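Local structure of cellulose 1,4-beta-cellobiosidase (Thermobifida fusca, 4JJJ) at residues A[266-272]-A[292-298]; A[361-366]-A[394-400]. The protein probably hydrolyses cellulose to cellobiose as a cellobiohydrolase, this chain being the (alpha/alpha)6 glycoside hydrolase family 48 catalytic domain of a longer protein. The protein carries 1 engineered substitution. Residues are numbered along the deposited sequence.

Contact 1. Residues A[266-272]-A[292-298]; sequences AMFDKYF and SAHYLLS. With BGC (beta-D-glucopyranose), chain D; BGC (beta-D-glucopyranose), chain B.
Residues 266-272 leave a short 3-10 segment that ends at M267 and run out irregularly beside residues 292-298, a later part of the same long irregular connection between helix 250-263 and strand 302-306. A266 O is a bifurcated acceptor, taking hydrogen bonds from S298 N (3.2 Å) and S298 OG (2.6 Å). At M267 the carbonyl likewise receives two donors, H294 N at 2.8 Å and Y295 N at 3.1 Å; the extended M267 side chain (m, t, t) places SD 4.1 Å from CD1 of Y295, an oblique Met-aromatic contact. F268 then turns extended (phi/psi -110/148) and makes a single beta bridge with A293, CA to CA 4.4 Å. Its m rotamer lays the ring against A293 CB, a CH-pi contact 4.0 Å from the centroid, while S292 OG approaches the ring edge. D269 N donates to S292 O at 3.0 Å, completing the bridge. A type I turn from D269 to F272 follows, closed by F272 N to D269 O (3.0 Å); within it D269 OD2 accepts from Y271 N (3.1 Å), an Asx turn, and D269 OD1 is hydrogen-bonded to S320 OG. The turn presents K270 and Y271 to the glycan: the all-trans K270 reaches O2 of BGC in chain D with NZ (3.1 Å), and Y271 OH donates to O6 of BGC in chain B (2.7 Å). K270 also forms a salt bridge with E108. Behind this pocket wall, M267 and L296 pack on helix 348-365, L297 on helix 223-242, and H294 and S298 against strand 321-323.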
loop_
_atom_site.group_PDB
_atom_site.type_symbol
_atom_site.label_atom_id
_atom_site.label_comp_id
_atom_site.label_asym_id
_atom_site.label_seq_id
_atom_site.Cartn_x
_atom_site.Cartn_y
_atom_site.Cartn_z
ATOM N N ALA A 266 -11.822 -1.451 5.135
ATOM C CA ALA A 266 -11.402 -0.528 4.099
ATOM C C ALA A 266 -12.562 -0.041 3.192
ATOM O O ALA A 266 -12.367 0.915 2.471
ATOM C CB ALA A 266 -10.293 -1.174 3.259
ATOM N N MET A 267 -13.707 -0.739 3.258
ATOM C CA MET A 267 -14.853 -0.471 2.414
ATOM C C MET A 267 -15.766 0.616 2.928
ATOM O O MET A 267 -16.775 0.951 2.266
ATOM C CB MET A 267 -15.630 -1.747 2.227
ATOM C CG MET A 267 -14.932 -2.823 1.431
ATOM S SD MET A 267 -16.059 -4.206 1.211
ATOM C CE MET A 267 -14.995 -5.459 0.577
ATOM N N PHE A 268 -15.423 1.143 4.119
ATOM C CA PHE A 268 -16.307 2.091 4.849
ATOM C C PHE A 268 -15.754 3.490 4.878
ATOM O O PHE A 268 -14.546 3.677 5.030
ATOM C CB PHE A 268 -16.644 1.572 6.232
ATOM C CG PHE A 268 -17.542 0.433 6.179
ATOM C CD1 PHE A 268 -17.021 -0.825 5.889
ATOM C CD2 PHE A 268 -18.916 0.561 6.314
ATOM C CE1 PHE A 268 -17.850 -1.923 5.757
ATOM C CE2 PHE A 268 -19.744 -0.538 6.199
ATOM C CZ PHE A 268 -19.228 -1.796 5.919
ATOM N N ASP A 269 -16.638 4.476 4.882
ATOM C CA ASP A 269 -16.229 5.862 5.136
ATOM C C ASP A 269 -15.414 5.936 6.459
ATOM O O ASP A 269 -15.697 5.202 7.404
ATOM C CB ASP A 269 -17.496 6.736 5.256
ATOM C CG ASP A 269 -17.175 8.193 5.481
ATOM O OD1 ASP A 269 -16.899 8.891 4.472
ATOM O OD2 ASP A 269 -17.215 8.609 6.652
ATOM N N LYS A 270 -14.487 6.890 6.528
ATOM C CA LYS A 270 -13.630 7.009 7.661
ATOM C C LYS A 270 -14.422 6.985 8.970
ATOM O O LYS A 270 -14.039 6.314 9.915
ATOM C CB LYS A 270 -12.811 8.242 7.546
ATOM C CG LYS A 270 -11.700 8.430 8.532
ATOM C CD LYS A 270 -10.942 9.765 8.394
ATOM C CE LYS A 270 -9.863 9.910 9.447
ATOM N NZ LYS A 270 -9.141 11.176 9.237
ATOM N N TYR A 271 -15.443 7.855 9.039
ATOM C CA TYR A 271 -16.229 7.964 10.240
ATOM C C TYR A 271 -17.639 7.388 10.054
ATOM O O TYR A 271 -18.615 7.794 10.743
ATOM C CB TYR A 271 -16.277 9.418 10.719
ATOM C CG TYR A 271 -14.959 9.890 11.247
ATOM C CD1 TYR A 271 -14.512 9.465 12.474
ATOM C CD2 TYR A 271 -14.139 10.749 10.447
ATOM C CE1 TYR A 271 -13.226 9.868 12.949
ATOM C CE2 TYR A 271 -12.879 11.143 10.909
ATOM C CZ TYR A 271 -12.460 10.669 12.159
ATOM O OH TYR A 271 -11.194 11.139 12.580
ATOM N N PHE A 272 -17.753 6.366 9.236
ATOM C CA PHE A 272 -18.954 5.638 8.975
ATOM C C PHE A 272 -20.120 6.593 8.608
ATOM O O PHE A 272 -21.240 6.314 8.979
ATOM C CB PHE A 272 -19.292 4.707 10.166
ATOM C CG PHE A 272 -18.265 3.607 10.373
ATOM C CD1 PHE A 272 -18.334 2.434 9.629
ATOM C CD2 PHE A 272 -17.207 3.780 11.296
ATOM C CE1 PHE A 272 -17.296 1.515 9.794
ATOM C CE2 PHE A 272 -16.217 2.826 11.468
ATOM C CZ PHE A 272 -16.254 1.703 10.661
ATOM N N SER A 292 -22.908 3.302 4.984
ATOM C CA SER A 292 -21.590 3.928 5.068
ATOM C C SER A 292 -20.535 3.125 4.242
ATOM O O SER A 292 -19.363 3.501 4.275
ATOM C CB SER A 292 -21.102 4.031 6.506
ATOM O OG SER A 292 -21.140 2.772 7.157
ATOM N N ALA A 293 -20.955 2.070 3.534
ATOM C CA ALA A 293 -20.027 1.350 2.673
ATOM C C ALA A 293 -19.973 1.893 1.276
ATOM O O ALA A 293 -20.992 1.962 0.606
ATOM C CB ALA A 293 -20.368 -0.119 2.680
ATOM N N HIS A 294 -18.753 2.222 0.804
ATOM C CA HIS A 294 -18.445 2.558 -0.606
ATOM C C HIS A 294 -18.004 1.310 -1.374
ATOM O O HIS A 294 -18.019 1.324 -2.585
ATOM C CB HIS A 294 -17.456 3.693 -0.717
ATOM C CG HIS A 294 -16.216 3.506 0.073
ATOM N ND1 HIS A 294 -15.326 2.473 -0.190
ATOM C CD2 HIS A 294 -15.739 4.170 1.141
ATOM C CE1 HIS A 294 -14.326 2.574 0.675
ATOM N NE2 HIS A 294 -14.548 3.594 1.491
ATOM N N TYR A 295 -17.660 0.234 -0.626
ATOM C CA TYR A 295 -17.372 -1.047 -1.286
ATOM C C TYR A 295 -16.170 -1.013 -2.172
ATOM O O TYR A 295 -15.997 -1.938 -3.005
ATOM C CB TYR A 295 -18.605 -1.561 -2.034
ATOM C CG TYR A 295 -19.733 -1.962 -1.113
ATOM C CD1 TYR A 295 -19.655 -3.081 -0.303
ATOM C CD2 TYR A 295 -20.884 -1.187 -1.107
ATOM C CE1 TYR A 295 -20.751 -3.443 0.487
ATOM C CE2 TYR A 295 -21.943 -1.494 -0.313
ATOM C CZ TYR A 295 -21.913 -2.646 0.415
ATOM O OH TYR A 295 -22.978 -3.064 1.264
ATOM N N LEU A 296 -15.256 -0.083 -1.951
ATOM C CA LEU A 296 -13.967 -0.065 -2.619
ATOM C C LEU A 296 -12.850 -0.331 -1.647
ATOM O O LEU A 296 -13.070 -0.243 -0.407
ATOM C CB LEU A 296 -13.754 1.304 -3.282
ATOM C CG LEU A 296 -14.739 1.645 -4.363
ATOM C CD1 LEU A 296 -14.484 3.062 -4.864
ATOM C CD2 LEU A 296 -14.753 0.692 -5.538
ATOM N N LEU A 297 -11.658 -0.705 -2.130
ATOM C CA LEU A 297 -10.457 -0.837 -1.265
ATOM C C LEU A 297 -9.872 0.561 -1.062
ATOM O O LEU A 297 -9.145 1.052 -1.949
ATOM C CB LEU A 297 -9.432 -1.804 -1.799
ATOM C CG LEU A 297 -9.888 -3.251 -1.700
ATOM C CD1 LEU A 297 -9.035 -4.123 -2.547
ATOM C CD2 LEU A 297 -9.564 -3.718 -0.220
ATOM N N SER A 298 -10.276 1.224 0.031
ATOM C CA SER A 298 -9.761 2.507 0.324
ATOM C C SER A 298 -8.290 2.512 0.813
ATOM O O SER A 298 -7.669 1.474 0.892
ATOM C CB SER A 298 -10.640 3.237 1.273
ATOM O OG SER A 298 -10.457 2.695 2.585
HETATM C C2 BGC D . -5.954 9.078 10.132
HETATM C C3 BGC D . -6.264 9.667 11.493
HETATM C C4 BGC D . -5.854 8.749 12.629
HETATM C C5 BGC D . -4.442 8.251 12.460
HETATM C C6 BGC D . -3.997 7.203 13.410
HETATM C C1 BGC D . -4.470 8.636 10.106
HETATM O O2 BGC D . -6.242 9.963 9.057
HETATM O O3 BGC D . -7.685 9.962 11.583
HETATM O O4 BGC D . -5.931 9.581 13.836
HETATM O O5 BGC D . -4.255 7.678 11.129
HETATM O O6 BGC D . -2.629 6.880 13.245
HETATM C C2 BGC B . -6.141 9.712 16.111
HETATM C C3 BGC B . -6.917 9.175 17.307
HETATM C C4 BGC B . -8.442 9.309 17.053
HETATM C C5 BGC B . -8.782 8.644 15.717
HETATM C C6 BGC B . -10.276 8.884 15.312
HETATM C C1 BGC B . -6.574 8.950 14.861
HETATM O O2 BGC B . -4.773 9.466 16.372
HETATM O O3 BGC B . -6.529 9.960 18.458
HETATM O O4 BGC B . -9.184 8.599 18.045
HETATM O O5 BGC B . -7.972 9.233 14.693
HETATM O O6 BGC B . -10.554 10.260 15.056
#

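Contact 2. Residues A[361-366]-A[394-400]; sequences EFLQWL and QFYGMYY. With ZN (zinc ion), chain T.
Aromatic packing joins the C-terminal end of helix 348-365 to the hairpin of strands 394-395 and 398-401, with a zinc-binding glutamate at the margin. The nearest CA atoms are F362 and F395, 7.3 Å apart. E361 (m, t) binds zinc through OE2 at 2.0 Å, D357 one helical turn earlier being the other protein ligand, while E361 OE1 accepts a hydrogen bond from Y396 OH at 2.6 Å. A type I' turn from F395 to M398, with Y396 and G397 at positive phi, makes this a beta-hairpin with a two-residue loop, closed by F395 N to M398 O and M398 N to F395 O, 2.9 Å each. The CA-to-CB bond of F395 (t) points toward the helix, and the ring packs on its face: F395 CZ lies 3.7 Å from F362 CB, and F395 CB sits over the W365 six-membered ring, 3.4 Å from its centroid. Y400 (t) turns its ring edge to the W365 face in an offset edge-to-face pair, centroids 6.0 Å apart, and Y400 CE1 meets L366 CD2 at 3.8 Å. W365 NE1 is hydrogen-bonded to D476 O.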
loop_
_atom_site.group_PDB
_atom_site.type_symbol
_atom_site.label_atom_id
_atom_site.label_comp_id
_atom_site.label_asym_id
_atom_site.label_seq_id
_atom_site.Cartn_x
_atom_site.Cartn_y
_atom_site.Cartn_z
ATOM N N GLU A 361 -16.736 -1.441 -11.856
ATOM C CA GLU A 361 -17.397 -0.199 -12.358
ATOM C C GLU A 361 -16.519 1.039 -12.130
ATOM O O GLU A 361 -16.344 1.802 -13.051
ATOM C CB GLU A 361 -18.686 0.012 -11.619
ATOM C CG GLU A 361 -19.746 -0.966 -12.003
ATOM C CD GLU A 361 -21.130 -0.576 -11.482
ATOM O OE1 GLU A 361 -21.389 0.579 -11.163
ATOM O OE2 GLU A 361 -22.025 -1.471 -11.300
ATOM N N PHE A 362 -15.903 1.109 -10.946
ATOM C CA PHE A 362 -14.981 2.207 -10.594
ATOM C C PHE A 362 -13.801 2.320 -11.535
ATOM O O PHE A 362 -13.525 3.375 -12.075
ATOM C CB PHE A 362 -14.467 1.935 -9.170
ATOM C CG PHE A 362 -13.537 2.911 -8.576
ATOM C CD1 PHE A 362 -13.928 4.172 -8.221
ATOM C CD2 PHE A 362 -12.274 2.485 -8.132
ATOM C CE1 PHE A 362 -13.082 5.028 -7.537
ATOM C CE2 PHE A 362 -11.450 3.369 -7.447
ATOM C CZ PHE A 362 -11.828 4.620 -7.140
ATOM N N LEU A 363 -13.143 1.178 -11.847
ATOM C CA LEU A 363 -12.033 1.185 -12.709
ATOM C C LEU A 363 -12.378 1.622 -14.156
ATOM O O LEU A 363 -11.663 2.299 -14.841
ATOM C CB LEU A 363 -11.395 -0.181 -12.672
ATOM C CG LEU A 363 -10.742 -0.640 -11.393
ATOM C CD1 LEU A 363 -10.177 -2.047 -11.542
ATOM C CD2 LEU A 363 -9.637 0.343 -10.906
ATOM N N GLN A 364 -13.573 1.217 -14.595
ATOM C CA GLN A 364 -14.053 1.569 -15.927
ATOM C C GLN A 364 -14.425 3.074 -15.969
ATOM O O GLN A 364 -14.065 3.746 -16.956
ATOM C CB GLN A 364 -15.226 0.696 -16.332
ATOM C CG GLN A 364 -15.700 0.927 -17.731
ATOM C CD GLN A 364 -14.667 0.718 -18.847
ATOM O OE1 GLN A 364 -14.597 -0.324 -19.454
ATOM N NE2 GLN A 364 -13.783 1.676 -19.107
ATOM N N TRP A 365 -15.061 3.560 -14.927
ATOM C CA TRP A 365 -15.417 4.967 -14.792
ATOM C C TRP A 365 -14.164 5.817 -14.871
ATOM O O TRP A 365 -14.164 6.921 -15.462
ATOM C CB TRP A 365 -16.125 5.196 -13.489
ATOM C CG TRP A 365 -16.329 6.648 -13.122
ATOM C CD1 TRP A 365 -17.033 7.577 -13.809
ATOM C CD2 TRP A 365 -15.804 7.309 -11.959
ATOM N NE1 TRP A 365 -16.966 8.788 -13.168
ATOM C CE2 TRP A 365 -16.268 8.654 -11.996
ATOM C CE3 TRP A 365 -15.042 6.886 -10.876
ATOM C CZ2 TRP A 365 -15.922 9.577 -11.046
ATOM C CZ3 TRP A 365 -14.659 7.836 -9.928
ATOM C CH2 TRP A 365 -15.122 9.139 -9.971
ATOM N N LEU A 366 -13.025 5.309 -14.350
ATOM C CA LEU A 366 -11.788 6.108 -14.306
ATOM C C LEU A 366 -10.979 6.001 -15.575
ATOM O O LEU A 366 -9.844 6.562 -15.640
ATOM C CB LEU A 366 -10.902 5.638 -13.132
ATOM C CG LEU A 366 -11.502 5.996 -11.764
ATOM C CD1 LEU A 366 -10.880 5.238 -10.607
ATOM C CD2 LEU A 366 -11.371 7.484 -11.492
ATOM N N GLN A 394 -18.863 12.527 -10.345
ATOM C CA GLN A 394 -19.210 11.669 -9.220
ATOM C C GLN A 394 -19.279 10.187 -9.608
ATOM O O GLN A 394 -19.515 9.826 -10.790
ATOM C CB GLN A 394 -20.497 12.088 -8.591
ATOM C CG GLN A 394 -20.385 13.421 -7.882
ATOM C CD GLN A 394 -21.683 13.784 -7.206
ATOM O OE1 GLN A 394 -22.602 14.174 -7.903
ATOM N NE2 GLN A 394 -21.795 13.610 -5.924
ATOM N N PHE A 395 -19.111 9.361 -8.609
ATOM C CA PHE A 395 -19.242 7.888 -8.739
ATOM C C PHE A 395 -19.971 7.505 -7.439
ATOM O O PHE A 395 -19.421 7.562 -6.340
ATOM C CB PHE A 395 -17.877 7.237 -8.836
ATOM C CG PHE A 395 -17.939 5.739 -8.866
ATOM C CD1 PHE A 395 -18.140 5.093 -9.998
ATOM C CD2 PHE A 395 -17.684 4.991 -7.734
ATOM C CE1 PHE A 395 -18.163 3.681 -10.061
ATOM C CE2 PHE A 395 -17.749 3.622 -7.687
ATOM C CZ PHE A 395 -17.972 2.955 -8.906
ATOM N N TYR A 396 -21.217 7.027 -7.555
ATOM C CA TYR A 396 -22.018 6.630 -6.428
ATOM C C TYR A 396 -22.047 7.707 -5.342
ATOM O O TYR A 396 -21.920 7.427 -4.141
ATOM C CB TYR A 396 -21.644 5.219 -5.924
ATOM C CG TYR A 396 -22.009 4.072 -6.798
ATOM C CD1 TYR A 396 -23.121 3.347 -6.508
ATOM C CD2 TYR A 396 -21.297 3.736 -7.927
ATOM C CE1 TYR A 396 -23.509 2.329 -7.334
ATOM C CE2 TYR A 396 -21.661 2.734 -8.758
ATOM C CZ TYR A 396 -22.801 2.052 -8.473
ATOM O OH TYR A 396 -23.124 0.960 -9.267
ATOM N N GLY A 397 -22.120 8.924 -5.795
ATOM C CA GLY A 397 -22.198 10.078 -4.873
ATOM C C GLY A 397 -20.872 10.551 -4.269
ATOM O O GLY A 397 -20.869 11.531 -3.501
ATOM N N MET A 398 -19.815 9.815 -4.508
ATOM C CA MET A 398 -18.458 10.244 -4.179
ATOM C C MET A 398 -17.875 11.106 -5.272
ATOM O O MET A 398 -18.385 11.127 -6.417
ATOM C CB MET A 398 -17.599 8.978 -3.875
ATOM C CG MET A 398 -18.059 8.246 -2.711
ATOM S SD MET A 398 -16.755 7.111 -2.091
ATOM C CE MET A 398 -16.696 6.039 -3.537
ATOM N N TYR A 399 -16.819 11.860 -4.915
ATOM C CA TYR A 399 -16.298 12.841 -5.784
ATOM C C TYR A 399 -15.020 12.452 -6.428
ATOM O O TYR A 399 -14.088 12.059 -5.700
ATOM C CB TYR A 399 -16.093 14.155 -5.006
ATOM C CG TYR A 399 -17.451 14.694 -4.509
ATOM C CD1 TYR A 399 -18.275 15.330 -5.377
ATOM C CD2 TYR A 399 -17.854 14.450 -3.223
ATOM C CE1 TYR A 399 -19.539 15.759 -4.954
ATOM C CE2 TYR A 399 -19.103 14.876 -2.797
ATOM C CZ TYR A 399 -19.902 15.537 -3.685
ATOM O OH TYR A 399 -21.199 15.956 -3.315
ATOM N N TYR A 400 -14.873 12.656 -7.734
ATOM C CA TYR A 400 -13.626 12.344 -8.449
ATOM C C TYR A 400 -12.442 13.086 -7.871
ATOM O O TYR A 400 -12.482 14.291 -7.667
ATOM C CB TYR A 400 -13.765 12.677 -9.952
ATOM C CG TYR A 400 -12.447 12.569 -10.668
ATOM C CD1 TYR A 400 -11.838 11.332 -10.810
ATOM C CD2 TYR A 400 -11.806 13.644 -11.196
ATOM C CE1 TYR A 400 -10.611 11.180 -11.396
ATOM C CE2 TYR A 400 -10.629 13.540 -11.855
ATOM C CZ TYR A 400 -9.942 12.297 -11.949
ATOM O OH TYR A 400 -8.710 12.139 -12.579
HETATM ZN ZN ZN T . -22.160 -3.402 -11.720
HETATM O O HOH W 1 -24.162 -3.812 -11.509
#

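How the contacts relate
The two contacts follow one another in sequence; their centres are about 14 Å apart and an apolar seam joins them. L296 CD1 of contact 1 meets F362 CD1 at 3.6 Å and M398 CE at 3.9 Å, and H294 CB lies 3.7 Å from M398 CE. Helix 348-365 serves both, since M267 and Y295 also touch it upstream of E361. Contact 1 faces the glycan through K270 and Y271, and its L297 side chain comes within about 7 Å of that of the engineered N224, at the predicted nucleophile position. Contact 2 carries the zinc ligand E361, its side chain about 7 Å from that of L296.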